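Local coordinates for uncharacterized protein (Staphylococcus aureus subsp. aureus Mu50, PDB 4QPV) that is of unknown function but belongs to the DUF1672 family and adopts a distinctive fold built from a kinked-helix-beta-beta-beta repeat, at residues P34-K38 with D39-F43; E56-M60 with D61-L65; T120-G123 with T124-G128; T155-E159 with N160-K164; N253-H256 with D257-V260. All blocks are in the same frame, centred on the assembly; numbering follows the deposited sequence. Where two conformers were deposited one is given.

Contact 1 of 5, residues P34-K38 with D39-F43; sequences PPAEK and DAIEF
A36 and I41 form a hydrophobic staple at the N-terminus of helix 38-46, with A36 just before the N-cap residue E37 and I41 four positions after it. The staple is a modest one. The CB methyl of A36 points toward the helix and meets CG1 of I41 at 4.0 Å, the only apolar side-chain pair between the loop and the first turn. I41 can reach back because its CG1 lies anti to the carbonyl carbon and beside its own N (chi1 -68°), which turns this branch toward the incoming loop. On the way CG1 runs alongside E37 O at 3.5 Å, so the branch flanks the same carbonyl that the backbone N-H of I41 uses. That bond, I41 N to E37 O, is 3.0 Å long. E42 N repeats the step to K38 O, also at 3.0 Å. CB of A40 likewise touches E37 O, at 3.4 Å.

The charged ends lead elsewhere. In the conformers described, the E37 carboxylate turns away from D39-F43, and K38, the first residue of the helix, runs extended beyond CG, away from the same residues. D39 also leads away and forms a salt bridge through OD2 with K100; its negative charge near the helix start is probably favourable to the helix dipole. Backbone bonds from P35 and E37 to G76 tie the cap to the hairpin turn between strands 67-75 and 78-87. One turn further on, CB of E42 rests 3.6 Å from K38 O.

Contact 2 of 5, residues E56-M60 with D61-L65; sequences EQFFM and DNFGL
F58 and N62 pack one turn apart near the C-terminal end of helix 48-63, which stops where G64 takes a positive phi (70°). Their side is the tight one. ND2 of N62 sits 3.3 Å above the plane of the F58 ring, over its centre, with the amide and ring planes 48° apart. The same ND2 donates a bent bond to F58 O at 3.0 Å, while N62 N makes the straighter one from the opposite face of the carbonyl plane, so one residue grips F58 O twice. Outside the helix, S111 N binds N62 OD1 and L109 O takes a further bond from ND2, which fixes the rotation of this buried amide. Nearby the rings of F59 and F63 lie side by side and point the same way, CD2 to CD2 3.6 Å, their planes at 35°; M118 and L121 of helix 116-133 cover F58.

The other flank is looser and hydrated. Q57 CG touches D61 OD2, but their polar ends are joined by a water that accepts from Q57 NE2 and donates to D61 OD1. NE2 also bonds to D106 O, OE1 of Q57 to R54, and OD2 of D61 to L109 N. In one of its two conformers the selenomethionine M60 bends back over the terminus, SE 3.7 Å from G64 C. A second water bridges E56 O and L65 O, donating to each at 2.7 Å.

Contact 3 of 5, residues T120-G123 with T124-G128; sequences TLVG and TVLSG
L126 lies against V122 one turn earlier in helix 116-133, the two side chains running side by side and pointing the same way. From the backbone outward, CB of L126 rests 3.4 Å from V122 O, the carbonyl oxygen that also receives L126 N at 2.8 Å. CG stays over that oxygen at 3.3 Å, because it is turned beside its own N and anti to the carbonyl carbon (chi1 -71°), leaning back toward the preceding turn. There it begins to meet CG1 of V122, and CD1 completes the touch at 3.8 Å from that methyl. Beyond the helix the leucine packs on A179, Y182, F191 and Y187, the last of which also touches V122.

On another side of the helix T120 O takes a firm bond from T124 N at 2.9 Å. T124 OG1 lies 3.3 Å from T120 O, a weak bond at best, and S168 O is a second weak acceptor for the same proton. S127 N to G123 O is likewise weak. The chemistry is thus divided round the helix: an apolar ridge enters the core, while of the buried hydroxyls that of S127, in the conformer described, has firm partners in L177 O and F170 N, and that of T124 has only weak ones.

Contact 4 of 5, residues T155-E159 with N160-K164; sequences TGYTE and NAIMK
T158 turns the chain from an extended run into helix 159-165: Y157 and T158 keep extended backbone angles, and from E159 onward the values are helical. I162 N closes the first turn on T158 O at 3.2 Å and M163 N the next on E159 O at 3.0 Å.

T158 is the N-cap. Its OG1 occupies the crowded position between the backbone N and the carbonyl carbon (chi1 66°), which brings it over the open end of the turn, where it accepts from A161 N at 3.1 Å. The CB of A161 presses on the same oxygen at 3.3 Å. Y157 and I162 bracket the cap as a hydrophobic staple, the tyrosine CB meeting the isoleucine CG2 at 3.5 Å with the side chains crossing at a slant. CD1 of the Y157 ring reaches CB of A161 at 4.1 Å. The ring also meets F226 edge-to-face, and its hydroxyl bonds to P274 O.

T158 OG1 is bonded to Y27 O as well. Because Y27 O is a carbonyl oxygen, the hydroxyl must be the donor in that bond, which leaves an oxygen lone pair to accept from A161 N; one oxygen both caps the helix and ties it to the N-terminal part of the chain.

Contact 5 of 5, residues N253-H256 with D257-V260; sequences NIPH and DLNV
P255 O takes the N-H of L258 at 3.2 Å, the sole hydrogen bond between N253-H256 and D257-V260. The donor stands 66° out of the carbonyl plane, with a C=O...N angle of 114°, so the N-H uses no lone pair direction. CG2 of V260 rests on the same oxygen at 3.6 Å. CB of P255 touches CD1 of L258 at 3.7 Å and lies equally near its CG. L138 of helix 135-147 packs on both residues.

The bond closes a type I beta turn from P255 to L258, and an inverse gamma turn centred on P255 runs into it, with H256 N bonded to I254 O at 2.8 Å. Together they redirect the chain from the loop after helix 234-249 into strand 259-265, which pairs in parallel with strand 220-227. The imidazole of H256 has I254 O at its edge, in plane, and NE2 bonds to K251 O. At the two corners the CB atoms of H256 and D257 point away, but the D257 carboxylate folds back (chi1 58°), OD1 4.0 Å from P255 CA. OD1 also lies close to E137 OE1, a like-charge approach that might raise the affinity of one of them for a proton.

Overall arrangement
Two of the five contacts share a motif and differ in setting. Contacts 1 and 4 both begin a helix with a hydrophobic staple, but contact 1 lies at the surface with a small alanine and charged neighbours, whereas contact 4 is partly buried and adds an aromatic ring and a hydroxyl cap. Contacts 2 and 3 touch directly, their centres 13 Å apart: F58 and F63 of helix 48-63 close on L121 of helix 116-133, F63 CZ to L121 CD2 being 3.7 Å. Contact 3 is more fully buried and contact 2 has a hydrated flank. Contact 5, about 41 Å from contact 1 between centres, is buried too, but one turn bond and apolar contacts hold it, without a helix.

Contact 1 of 5, residues P34-K38 with D39-F43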
loop_
_atom_site.group_PDB
_atom_site.type_symbol
_atom_site.label_atom_id
_atom_site.label_comp_id
_atom_site.label_asym_id
_atom_site.label_seq_id
_atom_site.Cartn_x
_atom_site.Cartn_y
_atom_site.Cartn_z
ATOM N N PRO A 34 -1.975 9.094 13.622
ATOM C CA PRO A 34 -1.529 10.256 12.834
ATOM C C PRO A 34 -1.645 11.564 13.645
ATOM O O PRO A 34 -2.422 11.622 14.613
ATOM C CB PRO A 34 -2.498 10.251 11.633
ATOM C CG PRO A 34 -2.964 8.818 11.526
ATOM C CD PRO A 34 -3.140 8.446 12.977
ATOM N N PRO A 35 -0.873 12.633 13.306
ATOM C CA PRO A 35 -1.016 13.904 14.051
ATOM C C PRO A 35 -2.498 14.310 14.137
ATOM O O PRO A 35 -3.179 14.325 13.107
ATOM C CB PRO A 35 -0.187 14.883 13.219
ATOM C CG PRO A 35 0.825 14.037 12.519
ATOM C CD PRO A 35 0.097 12.764 12.195
ATOM N N ALA A 36 -3.016 14.528 15.373
ATOM C CA ALA A 36 -4.442 14.836 15.596
ATOM C C ALA A 36 -4.759 15.447 16.967
ATOM O O ALA A 36 -4.006 15.255 17.924
ATOM C CB ALA A 36 -5.253 13.544 15.455
ATOM N N GLU A 37 -5.923 16.150 17.048
ATOM C CA GLU A 37 -6.421 16.742 18.286
ATOM C C GLU A 37 -7.074 15.679 19.136
ATOM O O GLU A 37 -7.620 14.726 18.584
ATOM C CB GLU A 37 -7.425 17.871 17.988
ATOM C CG GLU A 37 -6.756 19.194 17.676
ATOM C CD GLU A 37 -5.860 19.720 18.781
ATOM O OE1 GLU A 37 -6.365 20.455 19.660
ATOM O OE2 GLU A 37 -4.651 19.397 18.769
ATOM N N LYS A 38 -7.046 15.850 20.480
ATOM C CA LYS A 38 -7.664 14.895 21.404
ATOM C C LYS A 38 -9.157 14.750 21.081
ATOM O O LYS A 38 -9.677 13.640 21.104
ATOM C CB LYS A 38 -7.467 15.329 22.867
ATOM C CG LYS A 38 -6.037 15.197 23.379
ATOM C CD LYS A 38 -5.912 15.787 24.775
ATOM C CE LYS A 38 -4.498 15.754 25.294
ATOM N NZ LYS A 38 -4.415 16.325 26.663
ATOM N N ASP A 39 -9.830 15.883 20.767
ATOM C CA ASP A 39 -11.243 16.004 20.405
ATOM C C ASP A 39 -11.544 15.199 19.126
ATOM O O ASP A 39 -12.579 14.538 19.053
ATOM C CB ASP A 39 -11.587 17.498 20.211
ATOM C CG ASP A 39 -12.935 17.765 19.580
ATOM O OD1 ASP A 39 -13.959 17.664 20.297
ATOM O OD2 ASP A 39 -12.968 18.091 18.375
ATOM N N ALA A 40 -10.644 15.278 18.127
ATOM C CA ALA A 40 -10.752 14.554 16.853
ATOM C C ALA A 40 -10.638 13.040 17.079
ATOM O O ALA A 40 -11.432 12.274 16.527
ATOM C CB ALA A 40 -9.677 15.039 15.888
ATOM N N ILE A 41 -9.660 12.608 17.913
ATOM C CA ILE A 41 -9.464 11.198 18.281
ATOM C C ILE A 41 -10.733 10.676 18.974
ATOM O O ILE A 41 -11.258 9.644 18.569
ATOM C CB ILE A 41 -8.198 11.040 19.184
ATOM C CG1 ILE A 41 -6.918 11.335 18.375
ATOM C CG2 ILE A 41 -8.145 9.632 19.831
ATOM C CD1 ILE A 41 -5.612 11.541 19.280
ATOM N N GLU A 42 -11.248 11.402 19.982
ATOM C CA GLU A 42 -12.477 10.990 20.663
ATOM C C GLU A 42 -13.664 10.922 19.681
ATOM O O GLU A 42 -14.459 9.976 19.757
ATOM C CB GLU A 42 -12.788 11.930 21.849
ATOM C CG GLU A 42 -14.110 11.654 22.543
ATOM C CD GLU A 42 -14.260 10.449 23.457
ATOM O OE1 GLU A 42 -13.392 9.543 23.439
ATOM O OE2 GLU A 42 -15.271 10.416 24.198
ATOM N N PHE A 43 -13.765 11.896 18.747
ATOM C CA PHE A 43 -14.837 11.922 17.735
ATOM C C PHE A 43 -14.815 10.646 16.870
ATOM O O PHE A 43 -15.871 10.045 16.631
ATOM C CB PHE A 43 -14.728 13.180 16.840
ATOM C CG PHE A 43 -15.895 13.369 15.889
ATOM C CD1 PHE A 43 -17.033 14.053 16.291
ATOM C CD2 PHE A 43 -15.853 12.852 14.595
ATOM C CE1 PHE A 43 -18.116 14.227 15.414
ATOM C CE2 PHE A 43 -16.929 13.028 13.721
ATOM C CZ PHE A 43 -18.056 13.713 14.138
#

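Contact 2 of 5, residues E56-M60 with D61-L65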
loop_
_atom_site.group_PDB
_atom_site.type_symbol
_atom_site.label_atom_id
_atom_site.label_comp_id
_atom_site.label_asym_id
_atom_site.label_seq_id
_atom_site.Cartn_x
_atom_site.Cartn_y
_atom_site.Cartn_z
ATOM N N GLU A 56 -16.360 4.096 2.876
ATOM C CA GLU A 56 -16.687 3.079 1.864
ATOM C C GLU A 56 -17.478 3.722 0.716
ATOM O O GLU A 56 -17.164 3.498 -0.462
ATOM C CB GLU A 56 -17.459 1.919 2.516
ATOM C CG GLU A 56 -16.546 1.090 3.425
ATOM C CD GLU A 56 -17.242 0.239 4.476
ATOM O OE1 GLU A 56 -18.495 0.193 4.494
ATOM O OE2 GLU A 56 -16.525 -0.370 5.302
ATOM N N GLN A 57 -18.453 4.592 1.061
ATOM C CA GLN A 57 -19.248 5.300 0.054
ATOM C C GLN A 57 -18.341 6.131 -0.858
ATOM O O GLN A 57 -18.581 6.170 -2.065
ATOM C CB GLN A 57 -20.296 6.212 0.722
ATOM C CG GLN A 57 -21.206 6.962 -0.275
ATOM C CD GLN A 57 -22.085 7.976 0.413
ATOM O OE1 GLN A 57 -21.990 8.195 1.624
ATOM N NE2 GLN A 57 -23.004 8.590 -0.330
ATOM N N PHE A 58 -17.347 6.844 -0.270
ATOM C CA PHE A 58 -16.428 7.681 -1.046
ATOM C C PHE A 58 -15.745 6.871 -2.174
ATOM O O PHE A 58 -15.685 7.333 -3.319
ATOM C CB PHE A 58 -15.357 8.313 -0.141
ATOM C CG PHE A 58 -14.418 9.251 -0.872
ATOM C CD1 PHE A 58 -13.268 8.768 -1.493
ATOM C CD2 PHE A 58 -14.656 10.623 -0.897
ATOM C CE1 PHE A 58 -12.403 9.636 -2.180
ATOM C CE2 PHE A 58 -13.795 11.489 -1.578
ATOM C CZ PHE A 58 -12.672 10.992 -2.215
ATOM N N PHE A 59 -15.232 5.693 -1.847
ATOM C CA PHE A 59 -14.519 4.853 -2.817
ATOM C C PHE A 59 -15.461 4.294 -3.866
ATOM O O PHE A 59 -15.044 4.141 -5.017
ATOM C CB PHE A 59 -13.738 3.739 -2.114
ATOM C CG PHE A 59 -12.427 4.247 -1.569
ATOM C CD1 PHE A 59 -12.369 4.878 -0.329
ATOM C CD2 PHE A 59 -11.260 4.168 -2.331
ATOM C CE1 PHE A 59 -11.158 5.403 0.152
ATOM C CE2 PHE A 59 -10.062 4.719 -1.865
ATOM C CZ PHE A 59 -10.020 5.332 -0.629
HETATM N N MSE A 60 -16.740 4.036 -3.501
HETATM C CA MSE A 60 -17.710 3.560 -4.487
HETATM C C MSE A 60 -18.071 4.715 -5.439
HETATM O O MSE A 60 -18.010 4.535 -6.649
HETATM C CB MSE A 60 -18.967 2.951 -3.826
HETATM C CG MSE A 60 -19.989 2.389 -4.846
HETATM SE SE MSE A 60 -19.263 1.012 -6.066
HETATM C CE MSE A 60 -19.214 -0.468 -4.818
ATOM N N ASP A 61 -18.424 5.905 -4.887
ATOM C CA ASP A 61 -18.796 7.078 -5.685
ATOM C C ASP A 61 -17.691 7.524 -6.660
ATOM O O ASP A 61 -17.980 7.825 -7.821
ATOM C CB ASP A 61 -19.144 8.258 -4.766
ATOM C CG ASP A 61 -20.453 8.111 -4.002
ATOM O OD1 ASP A 61 -21.276 7.240 -4.385
ATOM O OD2 ASP A 61 -20.645 8.844 -3.018
ATOM N N ASN A 62 -16.447 7.560 -6.195
ATOM C CA ASN A 62 -15.347 8.092 -6.997
ATOM C C ASN A 62 -14.579 7.070 -7.823
ATOM O O ASN A 62 -14.125 7.428 -8.907
ATOM C CB ASN A 62 -14.367 8.885 -6.107
ATOM C CG ASN A 62 -15.024 10.145 -5.582
ATOM O OD1 ASN A 62 -15.387 11.043 -6.350
ATOM N ND2 ASN A 62 -15.358 10.167 -4.296
ATOM N N PHE A 63 -14.426 5.835 -7.351
ATOM C CA PHE A 63 -13.640 4.850 -8.093
ATOM C C PHE A 63 -14.451 3.657 -8.615
ATOM O O PHE A 63 -13.927 2.878 -9.424
ATOM C CB PHE A 63 -12.458 4.357 -7.237
ATOM C CG PHE A 63 -11.592 5.503 -6.763
ATOM C CD1 PHE A 63 -10.743 6.167 -7.644
ATOM C CD2 PHE A 63 -11.676 5.965 -5.453
ATOM C CE1 PHE A 63 -9.963 7.245 -7.213
ATOM C CE2 PHE A 63 -10.909 7.059 -5.029
ATOM C CZ PHE A 63 -10.067 7.697 -5.916
ATOM N N GLY A 64 -15.712 3.533 -8.190
ATOM C CA GLY A 64 -16.575 2.433 -8.622
ATOM C C GLY A 64 -16.122 1.110 -8.036
ATOM O O GLY A 64 -16.343 0.049 -8.628
ATOM N N LEU A 65 -15.451 1.172 -6.874
ATOM C CA LEU A 65 -14.928 -0.009 -6.196
ATOM C C LEU A 65 -15.535 -0.219 -4.820
ATOM O O LEU A 65 -15.782 0.744 -4.081
ATOM C CB LEU A 65 -13.407 0.099 -6.053
ATOM C CG LEU A 65 -12.623 -0.000 -7.377
ATOM C CD1 LEU A 65 -11.212 0.553 -7.207
ATOM C CD2 LEU A 65 -12.594 -1.447 -7.903
HETATM O O HOH W 1 -16.770 1.122 -1.614
HETATM O O HOH W 2 -23.691 7.322 -2.980
#

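Contact 3 of 5, residues T120-G123 with T124-G128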
loop_
_atom_site.group_PDB
_atom_site.type_symbol
_atom_site.label_atom_id
_atom_site.label_comp_id
_atom_site.label_asym_id
_atom_site.label_seq_id
_atom_site.Cartn_x
_atom_site.Cartn_y
_atom_site.Cartn_z
ATOM N N THR A 120 -2.857 11.723 -6.214
ATOM C CA THR A 120 -2.093 10.768 -5.405
ATOM C C THR A 120 -2.993 9.575 -5.035
ATOM O O THR A 120 -2.573 8.432 -5.174
ATOM C CB THR A 120 -1.469 11.454 -4.176
ATOM O OG1 THR A 120 -0.575 12.476 -4.644
ATOM C CG2 THR A 120 -0.688 10.479 -3.281
ATOM N N LEU A 121 -4.241 9.853 -4.618
ATOM C CA LEU A 121 -5.194 8.800 -4.279
ATOM C C LEU A 121 -5.498 7.951 -5.502
ATOM O O LEU A 121 -5.547 6.733 -5.390
ATOM C CB LEU A 121 -6.492 9.406 -3.699
ATOM C CG LEU A 121 -7.500 8.386 -3.197
ATOM C CD1 LEU A 121 -6.913 7.535 -2.030
ATOM C CD2 LEU A 121 -8.772 9.075 -2.785
ATOM N N VAL A 122 -5.673 8.588 -6.674
ATOM C CA VAL A 122 -5.871 7.844 -7.924
ATOM C C VAL A 122 -4.686 6.856 -8.118
ATOM O O VAL A 122 -4.927 5.685 -8.398
ATOM C CB VAL A 122 -6.069 8.772 -9.147
ATOM C CG1 VAL A 122 -5.933 8.004 -10.457
ATOM C CG2 VAL A 122 -7.436 9.462 -9.081
ATOM N N GLY A 123 -3.448 7.331 -7.929
ATOM C CA GLY A 123 -2.246 6.499 -8.052
ATOM C C GLY A 123 -2.239 5.335 -7.076
ATOM O O GLY A 123 -1.850 4.221 -7.429
ATOM N N THR A 124 -2.732 5.573 -5.850
ATOM C CA THR A 124 -2.853 4.554 -4.804
ATOM C C THR A 124 -3.858 3.464 -5.256
ATOM O O THR A 124 -3.586 2.278 -5.123
ATOM C CB THR A 124 -3.246 5.248 -3.493
ATOM O OG1 THR A 124 -2.097 5.951 -3.021
ATOM C CG2 THR A 124 -3.724 4.285 -2.437
ATOM N N VAL A 125 -5.004 3.875 -5.797
ATOM C CA VAL A 125 -6.011 2.942 -6.282
ATOM C C VAL A 125 -5.446 2.178 -7.484
ATOM O O VAL A 125 -5.603 0.965 -7.556
ATOM C CB VAL A 125 -7.297 3.714 -6.627
ATOM C CG1 VAL A 125 -8.264 2.866 -7.452
ATOM C CG2 VAL A 125 -7.963 4.237 -5.350
ATOM N N LEU A 126 -4.743 2.881 -8.388
ATOM C CA LEU A 126 -4.165 2.286 -9.595
ATOM C C LEU A 126 -3.078 1.236 -9.276
ATOM O O LEU A 126 -2.860 0.345 -10.091
ATOM C CB LEU A 126 -3.659 3.343 -10.571
ATOM C CG LEU A 126 -4.783 4.134 -11.267
ATOM C CD1 LEU A 126 -4.207 5.149 -12.219
ATOM C CD2 LEU A 126 -5.787 3.213 -11.959
ATOM N N SER A 127 -2.443 1.296 -8.087
ATOM C CA SER A 127 -1.500 0.262 -7.650
ATOM C C SER A 127 -2.239 -1.092 -7.615
ATOM O O SER A 127 -1.672 -2.131 -7.948
ATOM C CB SER A 127 -0.918 0.616 -6.283
ATOM O OG SER A 127 -0.210 -0.467 -5.704
ATOM N N GLY A 128 -3.527 -1.040 -7.236
ATOM C CA GLY A 128 -4.394 -2.214 -7.168
ATOM C C GLY A 128 -4.675 -2.778 -8.560
ATOM O O GLY A 128 -4.798 -3.989 -8.739
#

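Contact 4 of 5, residues T155-E159 with N160-K164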
loop_
_atom_site.group_PDB
_atom_site.type_symbol
_atom_site.label_atom_id
_atom_site.label_comp_id
_atom_site.label_asym_id
_atom_site.label_seq_id
_atom_site.Cartn_x
_atom_site.Cartn_y
_atom_site.Cartn_z
ATOM N N THR A 155 11.736 -10.789 8.601
ATOM C CA THR A 155 10.276 -10.884 8.652
ATOM C C THR A 155 9.765 -9.680 7.901
ATOM O O THR A 155 10.518 -8.732 7.652
ATOM C CB THR A 155 9.730 -10.901 10.119
ATOM O OG1 THR A 155 9.904 -9.605 10.688
ATOM C CG2 THR A 155 10.367 -11.971 11.007
ATOM N N GLY A 156 8.481 -9.659 7.618
ATOM C CA GLY A 156 7.879 -8.457 7.070
ATOM C C GLY A 156 7.096 -7.803 8.195
ATOM O O GLY A 156 7.273 -8.143 9.369
ATOM N N TYR A 157 6.193 -6.886 7.853
ATOM C CA TYR A 157 5.227 -6.367 8.832
ATOM C C TYR A 157 4.255 -7.488 9.189
ATOM O O TYR A 157 4.170 -8.445 8.430
ATOM C CB TYR A 157 4.399 -5.283 8.133
ATOM C CG TYR A 157 4.971 -3.894 8.070
ATOM C CD1 TYR A 157 4.896 -3.037 9.171
ATOM C CD2 TYR A 157 5.392 -3.355 6.856
ATOM C CE1 TYR A 157 5.328 -1.712 9.087
ATOM C CE2 TYR A 157 5.826 -2.035 6.759
ATOM C CZ TYR A 157 5.781 -1.216 7.872
ATOM O OH TYR A 157 6.155 0.086 7.729
ATOM N N THR A 158 3.444 -7.349 10.231
ATOM C CA THR A 158 2.353 -8.296 10.461
ATOM C C THR A 158 1.182 -7.901 9.542
ATOM O O THR A 158 1.091 -6.739 9.097
ATOM C CB THR A 158 1.878 -8.297 11.928
ATOM O OG1 THR A 158 1.276 -7.012 12.217
ATOM C CG2 THR A 158 2.997 -8.643 12.917
ATOM N N GLU A 159 0.263 -8.839 9.310
ATOM C CA GLU A 159 -0.917 -8.562 8.499
ATOM C C GLU A 159 -1.760 -7.458 9.163
ATOM O O GLU A 159 -2.247 -6.568 8.463
ATOM C CB GLU A 159 -1.741 -9.848 8.280
ATOM C CG GLU A 159 -1.041 -10.855 7.382
ATOM C CD GLU A 159 -1.900 -12.014 6.906
ATOM O OE1 GLU A 159 -2.690 -11.812 5.956
ATOM O OE2 GLU A 159 -1.759 -13.129 7.458
ATOM N N ASN A 160 -1.904 -7.471 10.506
ATOM C CA ASN A 160 -2.696 -6.436 11.184
ATOM C C ASN A 160 -2.079 -5.061 11.024
ATOM O O ASN A 160 -2.801 -4.092 10.791
ATOM C CB ASN A 160 -2.869 -6.735 12.659
ATOM C CG ASN A 160 -4.010 -7.655 12.959
ATOM O OD1 ASN A 160 -3.833 -8.699 13.577
ATOM N ND2 ASN A 160 -5.200 -7.286 12.530
ATOM N N ALA A 161 -0.732 -4.984 11.115
ATOM C CA ALA A 161 -0.049 -3.699 10.966
ATOM C C ALA A 161 -0.318 -3.101 9.579
ATOM O O ALA A 161 -0.637 -1.917 9.493
ATOM C CB ALA A 161 1.457 -3.869 11.187
ATOM N N ILE A 162 -0.219 -3.907 8.502
ATOM C CA ILE A 162 -0.425 -3.331 7.158
ATOM C C ILE A 162 -1.910 -2.946 6.937
ATOM O O ILE A 162 -2.184 -1.924 6.303
ATOM C CB ILE A 162 0.115 -4.234 6.010
ATOM C CG1 ILE A 162 -0.660 -5.541 5.882
ATOM C CG2 ILE A 162 1.660 -4.484 6.118
ATOM C CD1 ILE A 162 -0.327 -6.365 4.652
HETATM N N MSE A 163 -2.837 -3.746 7.479
HETATM C CA MSE A 163 -4.272 -3.474 7.303
HETATM C C MSE A 163 -4.698 -2.208 8.046
HETATM O O MSE A 163 -5.448 -1.396 7.481
HETATM C CB MSE A 163 -5.120 -4.673 7.759
HETATM C CG MSE A 163 -5.062 -5.845 6.786
HETATM SE SE MSE A 163 -5.647 -5.408 4.949
HETATM C CE MSE A 163 -4.131 -6.120 4.086
ATOM N N LYS A 164 -4.195 -1.994 9.249
ATOM C CA LYS A 164 -4.596 -0.837 10.052
ATOM C C LYS A 164 -3.767 0.428 9.905
ATOM O O LYS A 164 -4.255 1.494 10.315
ATOM C CB LYS A 164 -4.585 -1.260 11.523
ATOM C CG LYS A 164 -5.653 -2.310 11.808
ATOM C CD LYS A 164 -5.703 -2.752 13.244
ATOM C CE LYS A 164 -6.715 -3.875 13.381
ATOM N NZ LYS A 164 -7.349 -3.892 14.726
#

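Contact 5 of 5, residues N253-H256 with D257-V260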
loop_
_atom_site.group_PDB
_atom_site.type_symbol
_atom_site.label_atom_id
_atom_site.label_comp_id
_atom_site.label_asym_id
_atom_site.label_seq_id
_atom_site.Cartn_x
_atom_site.Cartn_y
_atom_site.Cartn_z
ATOM N N ASN A 253 9.728 -17.138 -12.513
ATOM C CA ASN A 253 8.302 -16.850 -12.359
ATOM C C ASN A 253 7.964 -15.549 -11.596
ATOM O O ASN A 253 6.780 -15.259 -11.407
ATOM C CB ASN A 253 7.626 -18.054 -11.681
ATOM C CG ASN A 253 8.073 -18.331 -10.256
ATOM O OD1 ASN A 253 9.162 -17.934 -9.813
ATOM N ND2 ASN A 253 7.255 -19.068 -9.521
ATOM N N ILE A 254 8.969 -14.753 -11.200
ATOM C CA ILE A 254 8.705 -13.513 -10.467
ATOM C C ILE A 254 8.697 -12.290 -11.448
ATOM O O ILE A 254 8.989 -12.476 -12.641
ATOM C CB ILE A 254 9.657 -13.335 -9.252
ATOM C CG1 ILE A 254 11.133 -13.141 -9.668
ATOM C CG2 ILE A 254 9.474 -14.475 -8.228
ATOM C CD1 ILE A 254 12.007 -12.432 -8.503
ATOM N N PRO A 255 8.355 -11.051 -10.981
ATOM C CA PRO A 255 8.214 -9.924 -11.921
ATOM C C PRO A 255 9.511 -9.327 -12.493
ATOM O O PRO A 255 9.906 -8.210 -12.150
ATOM C CB PRO A 255 7.428 -8.882 -11.110
ATOM C CG PRO A 255 6.828 -9.648 -9.957
ATOM C CD PRO A 255 7.880 -10.659 -9.640
ATOM N N HIS A 256 10.089 -10.024 -13.485
ATOM C CA HIS A 256 11.235 -9.530 -14.258
ATOM C C HIS A 256 10.871 -8.251 -15.027
ATOM O O HIS A 256 11.726 -7.386 -15.186
ATOM C CB HIS A 256 11.716 -10.601 -15.246
ATOM C CG HIS A 256 12.478 -11.700 -14.579
ATOM N ND1 HIS A 256 13.847 -11.830 -14.739
ATOM C CD2 HIS A 256 12.036 -12.681 -13.761
ATOM C CE1 HIS A 256 14.192 -12.882 -14.016
ATOM N NE2 HIS A 256 13.133 -13.427 -13.412
ATOM N N ASP A 257 9.603 -8.132 -15.485
ATOM C CA ASP A 257 9.119 -6.982 -16.258
ATOM C C ASP A 257 8.760 -5.757 -15.374
ATOM O O ASP A 257 8.365 -4.725 -15.920
ATOM C CB ASP A 257 7.908 -7.382 -17.136
ATOM C CG ASP A 257 6.706 -7.943 -16.382
ATOM O OD1 ASP A 257 6.751 -7.994 -15.125
ATOM O OD2 ASP A 257 5.725 -8.337 -17.046
ATOM N N LEU A 258 8.882 -5.859 -14.026
ATOM C CA LEU A 258 8.630 -4.704 -13.159
ATOM C C LEU A 258 9.948 -4.185 -12.594
ATOM O O LEU A 258 10.974 -4.850 -12.727
ATOM C CB LEU A 258 7.650 -5.050 -11.992
ATOM C CG LEU A 258 6.259 -5.564 -12.382
ATOM C CD1 LEU A 258 5.385 -5.774 -11.142
ATOM C CD2 LEU A 258 5.556 -4.624 -13.363
ATOM N N ASN A 259 9.924 -3.001 -11.957
ATOM C CA ASN A 259 11.096 -2.500 -11.224
ATOM C C ASN A 259 10.995 -3.129 -9.843
ATOM O O ASN A 259 9.940 -3.024 -9.210
ATOM C CB ASN A 259 11.134 -0.982 -11.172
ATOM C CG ASN A 259 11.338 -0.371 -12.524
ATOM O OD1 ASN A 259 12.275 -0.724 -13.234
ATOM N ND2 ASN A 259 10.429 0.508 -12.933
ATOM N N VAL A 260 12.004 -3.921 -9.447
ATOM C CA VAL A 260 11.959 -4.629 -8.164
ATOM C C VAL A 260 13.222 -4.278 -7.378
ATOM O O VAL A 260 14.328 -4.413 -7.887
ATOM C CB VAL A 260 11.751 -6.166 -8.319
ATOM C CG1 VAL A 260 11.734 -6.873 -6.952
ATOM C CG2 VAL A 260 10.457 -6.474 -9.091
#